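Local structure of TetR transcriptional regulator (3QBM) at residues Ala18-Asn21 / Gly27-Ile30; Leu54-Phe59 / Arg121-Ala126; Asp89-Tyr94 / Asp129-Thr134. The protein probably binds DNA as a dimeric transcriptional regulator of the TetR family, with a helix-turn-helix domain joined to a larger all-helical domain. One frame throughout, in Å; residues are numbered along the deposited sequence. Where two conformers were deposited one is given.

Contact 1: Ala18-Asn21 / Gly27-Ile30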
ATOM      1  N   ALA A  18       0.424  18.371   0.752  1.00 23.48           N
ATOM      2  CA  ALA A  18       0.607  17.877   2.122  1.00 22.17           C
ATOM      3  C   ALA A  18      -0.717  17.491   2.733  1.00 18.96           C
ATOM      4  O   ALA A  18      -0.820  16.455   3.386  1.00 20.35           O
ATOM      5  CB  ALA A  18       1.332  18.910   2.997  1.00 23.88           C
ATOM      6  N   LEU A  19      -1.772  18.287   2.498  1.00 17.95           N
ATOM      7  CA  LEU A  19      -3.063  17.937   3.041  1.00 16.86           C
ATOM      8  C   LEU A  19      -3.631  16.664   2.385  1.00 19.59           C
ATOM      9  O   LEU A  19      -4.220  15.816   3.062  1.00 18.75           O
ATOM     10  CB  LEU A  19      -4.069  19.085   2.852  1.00 19.18           C
ATOM     11  CG  LEU A  19      -3.818  20.332   3.721  1.00 23.60           C
ATOM     12  CD1 LEU A  19      -4.611  21.558   3.208  1.00 21.64           C
ATOM     13  CD2 LEU A  19      -4.188  20.042   5.164  1.00 27.50           C
ATOM     14  N   PHE A  20      -3.517  16.574   1.059  1.00 19.59           N
ATOM     15  CA  PHE A  20      -4.077  15.428   0.339  1.00 20.50           C
ATOM     16  C   PHE A  20      -3.347  14.139   0.756  1.00 18.66           C
ATOM     17  O   PHE A  20      -3.926  13.062   0.767  1.00 17.12           O
ATOM     18  CB  PHE A  20      -3.911  15.561  -1.180  1.00 21.23           C
ATOM     19  CG  PHE A  20      -4.723  16.632  -1.822  1.00 17.10           C
ATOM     20  CD1 PHE A  20      -6.066  16.786  -1.551  1.00 20.31           C
ATOM     21  CD2 PHE A  20      -4.162  17.427  -2.820  1.00 22.53           C
ATOM     22  CE1 PHE A  20      -6.810  17.741  -2.197  1.00 18.19           C
ATOM     23  CE2 PHE A  20      -4.913  18.370  -3.470  1.00 21.45           C
ATOM     24  CZ  PHE A  20      -6.216  18.538  -3.162  1.00 17.41           C
ATOM     25  N   ASN A  21      -2.070  14.261   1.071  1.00 18.93           N
ATOM     26  CA  ASN A  21      -1.279  13.085   1.434  1.00 19.22           C
ATOM     27  C   ASN A  21      -1.744  12.403   2.727  1.00 20.37           C
ATOM     28  O   ASN A  21      -1.599  11.164   2.894  1.00 19.99           O
ATOM     29  CB  ASN A  21       0.195  13.437   1.554  1.00 19.46           C
ATOM     30  CG  ASN A  21       1.077  12.242   1.357  1.00 20.24           C
ATOM     31  OD1 ASN A  21       0.783  11.409   0.511  1.00 19.29           O
ATOM     32  ND2 ASN A  21       2.182  12.155   2.123  1.00 16.91           N
ATOM     33  N   GLY A  27     -11.293  13.580   0.989  1.00 24.51           N
ATOM     34  CA  GLY A  27     -11.357  13.988   2.392  1.00 24.00           C
ATOM     35  C   GLY A  27     -10.724  15.321   2.749  1.00 24.20           C
ATOM     36  O   GLY A  27     -10.745  15.697   3.907  1.00 26.98           O
ATOM     37  N   THR A  28     -10.128  16.010   1.777  1.00 20.18           N
ATOM     38  CA  THR A  28      -9.503  17.318   1.977  1.00 19.70           C
ATOM     39  C   THR A  28     -10.484  18.338   1.370  1.00 24.09           C
ATOM     40  O   THR A  28     -10.705  18.315   0.156  1.00 24.12           O
ATOM     41  CB  THR A  28      -8.112  17.403   1.292  1.00 19.29           C
ATOM     42  OG1 THR A  28      -7.170  16.540   1.960  1.00 18.55           O
ATOM     43  CG2 THR A  28      -7.538  18.838   1.293  1.00 19.43           C
ATOM     44  N   ALA A  29     -11.109  19.169   2.200  1.00 22.84           N
ATOM     45  CA  ALA A  29     -12.063  20.189   1.687  1.00 22.75           C
ATOM     46  C   ALA A  29     -11.320  21.455   1.320  1.00 18.16           C
ATOM     47  O   ALA A  29     -10.224  21.728   1.809  1.00 19.84           O
ATOM     48  CB  ALA A  29     -13.135  20.486   2.709  1.00 23.16           C
ATOM     49  N   ILE A  30     -11.891  22.230   0.421  1.00 21.10           N
ATOM     50  CA  ILE A  30     -11.229  23.455  -0.006  1.00 22.50           C
ATOM     51  C   ILE A  30     -10.976  24.398   1.210  1.00 22.26           C
ATOM     52  O   ILE A  30     -10.004  25.129   1.232  1.00 24.47           O
ATOM     53  CB  ILE A  30     -12.011  24.154  -1.157  1.00 23.31           C
ATOM     54  CG1 ILE A  30     -11.210  25.354  -1.716  1.00 22.54           C
ATOM     55  CG2 ILE A  30     -13.400  24.602  -0.691  1.00 22.52           C
ATOM     56  CD1 ILE A  30      -9.975  25.021  -2.412  1.00 25.35           C
TER

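Contact 2: Leu54-Phe59 / Arg121-Ala126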
ATOM      1  N   LEU A  54      -6.345  21.280  -9.315  1.00 20.61           N
ATOM      2  CA  LEU A  54      -5.424  21.516  -8.187  1.00 19.73           C
ATOM      3  C   LEU A  54      -4.864  20.183  -7.689  1.00 19.72           C
ATOM      4  O   LEU A  54      -3.650  20.040  -7.514  1.00 20.94           O
ATOM      5  CB  LEU A  54      -6.103  22.286  -7.041  1.00 20.47           C
ATOM      6  CG  LEU A  54      -5.373  22.389  -5.686  1.00 20.91           C
ATOM      7  CD1 LEU A  54      -3.918  22.857  -5.828  1.00 21.15           C
ATOM      8  CD2 LEU A  54      -6.106  23.289  -4.742  1.00 23.77           C
ATOM      9  N   ALA A  55      -5.739  19.190  -7.525  1.00 18.09           N
ATOM     10  CA  ALA A  55      -5.310  17.866  -7.096  1.00 17.07           C
ATOM     11  C   ALA A  55      -4.222  17.290  -8.020  1.00 17.56           C
ATOM     12  O   ALA A  55      -3.233  16.696  -7.565  1.00 16.97           O
ATOM     13  CB  ALA A  55      -6.530  16.935  -7.036  1.00 16.00           C
ATOM     14  N   LEU A  56      -4.415  17.433  -9.327  1.00 20.83           N
ATOM     15  CA  LEU A  56      -3.443  16.967 -10.328  1.00 21.10           C
ATOM     16  C   LEU A  56      -2.130  17.695 -10.219  1.00 23.74           C
ATOM     17  O   LEU A  56      -1.053  17.085 -10.295  1.00 22.16           O
ATOM     18  CB  LEU A  56      -3.977  17.090 -11.752  1.00 23.32           C
ATOM     19  CG  LEU A  56      -5.167  16.213 -12.143  1.00 24.34           C
ATOM     20  CD1 LEU A  56      -5.710  16.598 -13.527  1.00 28.15           C
ATOM     21  CD2 LEU A  56      -4.825  14.684 -12.039  1.00 24.31           C
ATOM     22  N   ALA A  57      -2.193  19.009 -10.030  1.00 22.31           N
ATOM     23  CA  ALA A  57      -0.971  19.787  -9.886  1.00 23.43           C
ATOM     24  C   ALA A  57      -0.252  19.412  -8.583  1.00 22.26           C
ATOM     25  O   ALA A  57       0.976  19.279  -8.578  1.00 17.26           O
ATOM     26  CB  ALA A  57      -1.282  21.252  -9.936  1.00 22.67           C
ATOM     27  N   ALA A  58      -1.029  19.206  -7.514  1.00 22.63           N
ATOM     28  CA  ALA A  58      -0.522  18.779  -6.198  1.00 22.11           C
ATOM     29  C   ALA A  58       0.158  17.417  -6.288  1.00 23.43           C
ATOM     30  O   ALA A  58       1.191  17.213  -5.637  1.00 26.01           O
ATOM     31  CB  ALA A  58      -1.644  18.739  -5.136  1.00 19.97           C
ATOM     32  N   PHE A  59      -0.398  16.476  -7.064  1.00 20.76           N
ATOM     33  CA  PHE A  59       0.305  15.207  -7.260  1.00 20.93           C
ATOM     34  C   PHE A  59       1.614  15.391  -8.047  1.00 23.21           C
ATOM     35  O   PHE A  59       2.664  14.846  -7.664  1.00 24.56           O
ATOM     36  CB  PHE A  59      -0.519  14.160  -7.979  1.00 18.39           C
ATOM     37  CG  PHE A  59       0.202  12.844  -8.106  1.00 16.99           C
ATOM     38  CD1 PHE A  59       0.176  11.945  -7.070  1.00 19.09           C
ATOM     39  CD2 PHE A  59       0.986  12.558  -9.228  1.00 23.96           C
ATOM     40  CE1 PHE A  59       0.903  10.758  -7.151  1.00 20.24           C
ATOM     41  CE2 PHE A  59       1.702  11.377  -9.321  1.00 20.70           C
ATOM     42  CZ  PHE A  59       1.654  10.484  -8.308  1.00 17.09           C
ATOM     43  N   ARG A 121      -4.518   7.807 -11.432  1.00 19.09           N
ATOM     44  CA  ARG A 121      -3.986   6.461 -11.616  1.00 17.97           C
ATOM     45  C   ARG A 121      -2.871   6.456 -12.668  1.00 20.84           C
ATOM     46  O   ARG A 121      -1.813   5.832 -12.479  1.00 18.57           O
ATOM     47  CB  ARG A 121      -5.116   5.466 -11.983  1.00 20.90           C
ATOM     48  CG  ARG A 121      -4.635   4.031 -12.171  1.00 23.62           C
ATOM     49  CD  ARG A 121      -5.780   3.034 -12.298  1.00 28.89           C
ATOM     50  NE  ARG A 121      -6.521   3.245 -13.531  1.00 27.07           N
ATOM     51  CZ  ARG A 121      -7.817   3.575 -13.634  1.00 44.45           C
ATOM     52  NH1 ARG A 121      -8.612   3.756 -12.566  1.00 45.67           N
ATOM     53  NH2 ARG A 121      -8.343   3.714 -14.847  1.00 38.04           N
ATOM     54  N   GLU A 122      -3.088   7.179 -13.766  1.00 19.28           N
ATOM     55  CA  GLU A 122      -2.116   7.232 -14.841  1.00 21.25           C
ATOM     56  C   GLU A 122      -0.842   7.917 -14.379  1.00 21.50           C
ATOM     57  O   GLU A 122       0.257   7.538 -14.772  1.00 23.46           O
ATOM     58  CB  GLU A 122      -2.692   7.972 -16.056  1.00 22.94           C
ATOM     59  CG  GLU A 122      -1.762   7.869 -17.250  1.00 30.81           C
ATOM     60  CD  GLU A 122      -2.367   8.439 -18.528  1.00 46.36           C
ATOM     61  OE1 GLU A 122      -3.157   9.405 -18.448  1.00 42.61           O
ATOM     62  OE2 GLU A 122      -2.032   7.924 -19.615  1.00 56.19           O
ATOM     63  N   ARG A 123      -0.999   8.953 -13.560  1.00 21.43           N
ATOM     64  CA  ARG A 123       0.148   9.661 -12.988  1.00 22.29           C
ATOM     65  C   ARG A 123       0.949   8.786 -12.000  1.00 22.00           C
ATOM     66  O   ARG A 123       2.188   8.811 -12.006  1.00 17.80           O
ATOM     67  CB  ARG A 123      -0.320  10.942 -12.320  1.00 21.06           C
ATOM     68  CG  ARG A 123      -0.438  12.109 -13.286  1.00 25.74           C
ATOM     69  CD  ARG A 123      -1.213  13.220 -12.638  1.00 32.10           C
ATOM     70  NE  ARG A 123      -0.807  14.540 -13.109  1.00 31.32           N
ATOM     71  CZ  ARG A 123      -1.244  15.152 -14.205  1.00 31.09           C
ATOM     72  NH1 ARG A 123      -2.118  14.594 -15.024  1.00 26.77           N
ATOM     73  NH2 ARG A 123      -0.797  16.371 -14.470  1.00 30.17           N
ATOM     74  N   VAL A 124       0.231   8.029 -11.167  1.00 17.13           N
ATOM     75  CA  VAL A 124       0.864   7.100 -10.251  1.00 17.02           C
ATOM     76  C   VAL A 124       1.605   6.070 -11.083  1.00 15.79           C
ATOM     77  O   VAL A 124       2.787   5.816 -10.813  1.00 16.68           O
ATOM     78  CB  VAL A 124      -0.143   6.460  -9.245  1.00 15.44           C
ATOM     79  CG1 VAL A 124       0.508   5.336  -8.363  1.00 13.81           C
ATOM     80  CG2 VAL A 124      -0.715   7.529  -8.318  1.00 18.80           C
ATOM     81  N   ARG A 125       0.951   5.516 -12.110  1.00 16.48           N
ATOM     82  CA  ARG A 125       1.587   4.512 -12.969  1.00 19.05           C
ATOM     83  C   ARG A 125       2.855   5.045 -13.618  1.00 18.66           C
ATOM     84  O   ARG A 125       3.857   4.340 -13.696  1.00 17.24           O
ATOM     85  CB  ARG A 125       0.602   3.947 -13.996  1.00 15.07           C
ATOM     86  CG  ARG A 125       1.192   2.985 -15.004  1.00 25.31           C
ATOM     87  CD  ARG A 125       0.055   2.372 -15.820  1.00 34.43           C
ATOM     88  NE  ARG A 125       0.485   1.223 -16.603  1.00 37.69           N
ATOM     89  CZ  ARG A 125      -0.333   0.393 -17.242  1.00 39.53           C
ATOM     90  NH1 ARG A 125      -1.654   0.559 -17.206  1.00 45.26           N
ATOM     91  NH2 ARG A 125       0.175  -0.621 -17.920  1.00 43.39           N
ATOM     92  N   ALA A 126       2.816   6.295 -14.067  1.00 19.65           N
ATOM     93  CA  ALA A 126       3.992   6.938 -14.661  1.00 19.00           C
ATOM     94  C   ALA A 126       5.176   6.983 -13.658  1.00 20.53           C
ATOM     95  O   ALA A 126       6.326   6.711 -14.036  1.00 19.29           O
ATOM     96  CB  ALA A 126       3.628   8.331 -15.169  1.00 20.90           C
TER

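Contact 3: Asp89-Tyr94 / Asp129-Thr134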
ATOM      1  N   ASP A  89      17.426   2.019   0.276  1.00 12.45           N
ATOM      2  CA  ASP A  89      17.750   2.877   1.387  1.00 15.96           C
ATOM      3  C   ASP A  89      16.888   4.149   1.398  1.00 17.36           C
ATOM      4  O   ASP A  89      16.524   4.639   2.458  1.00 16.65           O
ATOM      5  CB  ASP A  89      19.218   3.253   1.409  1.00 18.01           C
ATOM      6  CG  ASP A  89      19.579   3.954   2.670  1.00 27.97           C
ATOM      7  OD1 ASP A  89      19.401   3.346   3.739  1.00 38.14           O
ATOM      8  OD2 ASP A  89      19.952   5.128   2.605  1.00 37.85           O
ATOM      9  N   VAL A  90      16.549   4.666   0.218  1.00 15.99           N
ATOM     10  CA  VAL A  90      15.646   5.811   0.141  1.00 16.11           C
ATOM     11  C   VAL A  90      14.326   5.440   0.846  1.00 13.41           C
ATOM     12  O   VAL A  90      13.844   6.189   1.697  1.00 15.41           O
ATOM     13  CB  VAL A  90      15.396   6.259  -1.341  1.00 15.85           C
ATOM     14  CG1 VAL A  90      14.301   7.326  -1.414  1.00 17.94           C
ATOM     15  CG2 VAL A  90      16.699   6.787  -1.964  1.00 12.42           C
ATOM     16  N   PHE A  91      13.720   4.301   0.473  1.00 13.55           N
ATOM     17  CA  PHE A  91      12.484   3.861   1.116  1.00 10.84           C
ATOM     18  C   PHE A  91      12.650   3.646   2.627  1.00 12.41           C
ATOM     19  O   PHE A  91      11.788   4.055   3.418  1.00 15.64           O
ATOM     20  CB  PHE A  91      11.981   2.582   0.458  1.00 13.25           C
ATOM     21  CG  PHE A  91      11.199   2.818  -0.794  1.00 15.50           C
ATOM     22  CD1 PHE A  91       9.913   3.307  -0.714  1.00 16.28           C
ATOM     23  CD2 PHE A  91      11.716   2.522  -2.032  1.00 15.96           C
ATOM     24  CE1 PHE A  91       9.159   3.489  -1.840  1.00 20.99           C
ATOM     25  CE2 PHE A  91      10.938   2.680  -3.159  1.00 17.08           C
ATOM     26  CZ  PHE A  91       9.689   3.185  -3.066  1.00 17.03           C
ATOM     27  N   ARG A  92      13.744   3.017   3.021  1.00 14.48           N
ATOM     28  CA  ARG A  92      14.021   2.814   4.419  1.00 15.05           C
ATOM     29  C   ARG A  92      14.032   4.134   5.197  1.00 18.52           C
ATOM     30  O   ARG A  92      13.501   4.207   6.337  1.00 14.58           O
ATOM     31  CB  ARG A  92      15.343   2.056   4.613  1.00 18.05           C
ATOM     32  CG  ARG A  92      15.601   1.765   6.064  1.00 18.31           C
ATOM     33  CD  ARG A  92      16.725   0.819   6.310  1.00 22.00           C
ATOM     34  NE  ARG A  92      17.995   1.348   5.870  1.00 20.70           N
ATOM     35  CZ  ARG A  92      19.192   0.847   6.207  1.00 22.07           C
ATOM     36  NH1 ARG A  92      19.325  -0.153   7.071  1.00 22.96           N
ATOM     37  NH2 ARG A  92      20.282   1.417   5.731  1.00 22.47           N
ATOM     38  N   SER A  93      14.577   5.178   4.573  1.00 16.77           N
ATOM     39  CA  SER A  93      14.666   6.502   5.230  1.00 19.60           C
ATOM     40  C   SER A  93      13.317   7.166   5.474  1.00 19.76           C
ATOM     41  O   SER A  93      13.233   8.160   6.238  1.00 17.69           O
ATOM     42  CB  SER A  93      15.586   7.442   4.448  1.00 18.61           C
ATOM     43  OG  SER A  93      14.925   7.965   3.304  1.00 17.86           O
ATOM     44  N   TYR A  94      12.266   6.669   4.801  1.00 15.12           N
ATOM     45  CA  TYR A  94      10.895   7.146   5.050  1.00 16.86           C
ATOM     46  C   TYR A  94      10.412   6.901   6.479  1.00 19.63           C
ATOM     47  O   TYR A  94       9.467   7.570   6.883  1.00 19.38           O
ATOM     48  CB  TYR A  94       9.878   6.519   4.091  1.00 13.95           C
ATOM     49  CG  TYR A  94       9.985   6.960   2.652  1.00 15.05           C
ATOM     50  CD1 TYR A  94      11.032   7.761   2.206  1.00 16.87           C
ATOM     51  CD2 TYR A  94       9.079   6.499   1.710  1.00 18.56           C
ATOM     52  CE1 TYR A  94      11.123   8.120   0.881  1.00 17.87           C
ATOM     53  CE2 TYR A  94       9.157   6.892   0.392  1.00 20.31           C
ATOM     54  CZ  TYR A  94      10.182   7.692  -0.011  1.00 24.09           C
ATOM     55  OH  TYR A  94      10.271   8.062  -1.334  1.00 24.44           O
ATOM     56  N   ASP A 129       6.493   3.488 -13.315  1.00 17.22           N
ATOM     57  CA  ASP A 129       7.253   3.193 -14.535  1.00 19.25           C
ATOM     58  C   ASP A 129       8.619   3.869 -14.584  1.00 18.21           C
ATOM     59  O   ASP A 129       9.553   3.308 -15.139  1.00 19.44           O
ATOM     60  CB  ASP A 129       6.416   3.438 -15.795  1.00 16.70           C
ATOM     61  CG  ASP A 129       5.335   2.377 -15.980  1.00 24.43           C
ATOM     62  OD1 ASP A 129       5.367   1.343 -15.279  1.00 21.67           O
ATOM     63  OD2 ASP A 129       4.428   2.575 -16.809  1.00 23.42           O
ATOM     64  N   GLU A 130       8.766   5.036 -13.967  1.00 16.94           N
ATOM     65  CA  GLU A 130      10.095   5.679 -13.878  0.60 19.01           C
ATOM     66  C   GLU A 130      11.009   4.828 -13.005  1.00 16.44           C
ATOM     67  O   GLU A 130      12.169   4.593 -13.358  1.00 16.59           O
ATOM     68  CB  GLU A 130      10.062   7.067 -13.242  0.60 17.84           C
ATOM     69  CG  GLU A 130       9.215   8.115 -13.879  0.60 24.05           C
ATOM     70  CD  GLU A 130       9.313   9.410 -13.093  0.60 28.48           C
ATOM     71  OE1 GLU A 130       8.289   9.861 -12.535  0.60 35.05           O
ATOM     72  OE2 GLU A 130      10.437   9.950 -12.974  0.60 22.52           O
ATOM     73  N   TRP A 131      10.503   4.397 -11.832  1.00 17.13           N
ATOM     74  CA  TRP A 131      11.284   3.512 -10.936  1.00 15.42           C
ATOM     75  C   TRP A 131      11.704   2.219 -11.655  1.00 15.62           C
ATOM     76  O   TRP A 131      12.832   1.766 -11.548  1.00 18.90           O
ATOM     77  CB  TRP A 131      10.477   3.140  -9.661  1.00 14.87           C
ATOM     78  CG  TRP A 131      10.137   4.303  -8.784  1.00 13.58           C
ATOM     79  CD1 TRP A 131      10.771   5.524  -8.730  1.00 18.95           C
ATOM     80  CD2 TRP A 131       9.143   4.330  -7.756  1.00 13.70           C
ATOM     81  NE1 TRP A 131      10.195   6.307  -7.772  1.00 20.93           N
ATOM     82  CE2 TRP A 131       9.209   5.594  -7.142  1.00 19.95           C
ATOM     83  CE3 TRP A 131       8.213   3.401  -7.288  1.00 16.26           C
ATOM     84  CZ2 TRP A 131       8.351   5.971  -6.102  1.00 19.51           C
ATOM     85  CZ3 TRP A 131       7.345   3.779  -6.271  1.00 15.96           C
ATOM     86  CH2 TRP A 131       7.434   5.065  -5.685  1.00 17.14           C
ATOM     87  N   ARG A 132      10.770   1.609 -12.362  1.00 13.66           N
ATOM     88  CA  ARG A 132      11.057   0.407 -13.122  1.00 15.52           C
ATOM     89  C   ARG A 132      12.144   0.652 -14.196  1.00 16.12           C
ATOM     90  O   ARG A 132      13.062  -0.175 -14.367  1.00 16.02           O
ATOM     91  CB  ARG A 132       9.770  -0.093 -13.801  1.00 15.31           C
ATOM     92  CG  ARG A 132       8.777  -0.641 -12.853  1.00 15.94           C
ATOM     93  CD  ARG A 132       7.427  -0.871 -13.478  1.00 14.64           C
ATOM     94  NE  ARG A 132       7.377  -2.057 -14.324  1.00 15.74           N
ATOM     95  CZ  ARG A 132       6.315  -2.398 -15.052  1.00 20.87           C
ATOM     96  NH1 ARG A 132       5.202  -1.645 -15.053  1.00 22.78           N
ATOM     97  NH2 ARG A 132       6.345  -3.516 -15.754  1.00 20.59           N
ATOM     98  N   GLU A 133      12.022   1.759 -14.920  1.00 16.24           N
ATOM     99  CA  GLU A 133      13.042   2.114 -15.915  1.00 19.38           C
ATOM    100  C   GLU A 133      14.424   2.333 -15.250  1.00 19.36           C
ATOM    101  O   GLU A 133      15.438   1.913 -15.791  1.00 16.27           O
ATOM    102  CB  GLU A 133      12.642   3.352 -16.711  1.00 21.33           C
ATOM    103  CG  GLU A 133      13.549   3.651 -17.931  1.00 30.56           C
ATOM    104  CD  GLU A 133      13.291   2.727 -19.152  1.00 47.73           C
ATOM    105  OE1 GLU A 133      13.489   1.489 -19.064  1.00 45.67           O
ATOM    106  OE2 GLU A 133      12.901   3.262 -20.228  1.00 55.55           O
ATOM    107  N   THR A 134      14.441   3.010 -14.102  1.00 17.16           N
ATOM    108  CA  THR A 134      15.682   3.234 -13.319  1.00 17.99           C
ATOM    109  C   THR A 134      16.388   1.943 -12.954  1.00 17.65           C
ATOM    110  O   THR A 134      17.587   1.775 -13.189  1.00 15.59           O
ATOM    111  CB  THR A 134      15.383   4.066 -12.039  1.00 18.81           C
ATOM    112  OG1 THR A 134      15.056   5.382 -12.475  1.00 20.05           O
ATOM    113  CG2 THR A 134      16.619   4.168 -11.086  1.00 18.49           C
TER

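Contact 1: Ala18-Asn21 / Gly27-Ile30
T28 meets the end of helix 2-23 with all three heavy atoms of its side chain. CB lies 3.6 Å from F20 CD1, and the methyl CG2 reaches CE1 of the same ring at 3.7 Å, so the threonine meets the CD1-CE1 side at a slant; the two side chains cross at roughly a right angle. CG2 also rests against the root of L19, 3.8 Å from its CB. The hydroxyl turns back toward the helix backbone: OG1 is 3.2 Å from L19 O, while its hydrogen bond goes to G24 O, in the turn that ends the helix. With OG1 beside the backbone N (chi1 -68°), CG2 lies anti to that nitrogen, which sends the methyl into the notch between L19 and F20. This is the first corner of the three-helix DNA-binding domain of TetR regulators, where the chain leaves helix 2-23 and enters the predicted helix-turn-helix at A29, the N-cap of helix 30-37. T28 O takes a hydrogen bond from K51 NZ, tying the corner to the start of helix 51-74. Beyond T28, L19 packs on I33 and A36 of helix 30-37, and the F20 ring stacks with Y25.

Contact 2: Leu54-Phe59 / Arg121-Ala126
The guanidinium of R123 has one face laid against L56, whose CB sits 4.1 Å above the plane, over its centre. The F59 ring stands steeply to that group, their planes 79° apart, and touches R123 further back, with CE2 3.6 Å from the arginine's CB. This is where the long helix 51-74, which links the DNA-binding domain to the rest of the chain in the TetR fold, runs alongside helix 118-144 of the C-terminal domain. Their short segments are almost parallel, at 8°, but the axes come no closer than 11.1 Å, a gap that long side chains bridge.

F59 spans it from one side. Its CG is anti to the backbone N (chi1 -177°), which carries the ring straight across to R123 and V124. The far end of the ring meets the valine, CZ and CE1 both approaching CG2, which comes in obliquely. I106 and T109 of helix 105-113 pack on both F59 and V124, so the apolar half of the contact is closed by a third helix.

R123 reaches back the other way, sliding past F59 in the opposite direction, its chain extended from CG to NE. Its aliphatic part lies between the two helices, CD being 3.9 Å from L56 CD2, while the charged end arrives at helix 51-74 and forms a salt bridge through NH2 with D60. The charge is thus paired one residue beyond F59. On the second subunit, I174 packs against V124. The guanidinium's own NE, which like NH2 is hydrogen-bonded just beyond the ends of the segments, stands 3.8 Å from L56 O, too far for a bond.

Contact 3: Asp89-Tyr94 / Asp129-Thr134
F91 and W131 meet across a wide gap between helix 80-92 and helix 118-144, their CA atoms 12.1 Å apart although no other pair across the contact is nearer. The two rings reach across that separation in the core of the C-terminal helical domain of the TetR fold. They form a T-shaped pair: the edge of F91 is directed at the face of the tryptophan's six-membered ring, with planes at 81° and centroids 5.5 Å apart. The touching atom is F91 CZ, which stands over the indole toward its rim, near CH2 and CZ3. Both residues hold CG beside the backbone N, F91 at chi1 -83°, and each ring is thrown toward the other helix.

More aromatic rings continue the cluster. F70 of helix 51-74 meets F91 edge-to-face and also touches W131, while F87 makes another edge-to-face pair with the tryptophan; M165 and E166 of helix 154-175 pack against F91.

Charged side chains of both segments pair with neighbours along their own helix and on adjoining ones. R132 NH1 makes a salt bridge with D129 that is weak as a hydrogen bond, and its NH2 pairs with D155. R92 grips D89 side-on, its charge shared with E182: NH2 and NE, at 2.9 and 3.2 Å, both donate to D89 OD1, which lies in the guanidinium plane.

In the fold
Contacts 1 and 3 are buried, while contact 2 is only partly so and has a charged margin. Contact 1 lies in the DNA-binding domain, its centre about 18 Å from the centre of the chain, and joins a helix end to a loop; contact 3 lies deep in the C-terminal domain, where two aromatic rings do all the touching. Contact 2 stands between them and mixes apolar packing with an arginine. It touches contact 1 directly, F20 CD2 lying 3.7 Å from A58 CB, and shares helix 118-144 with contact 3. Segments 121-126 and 129-134 of that helix also border the second subunit.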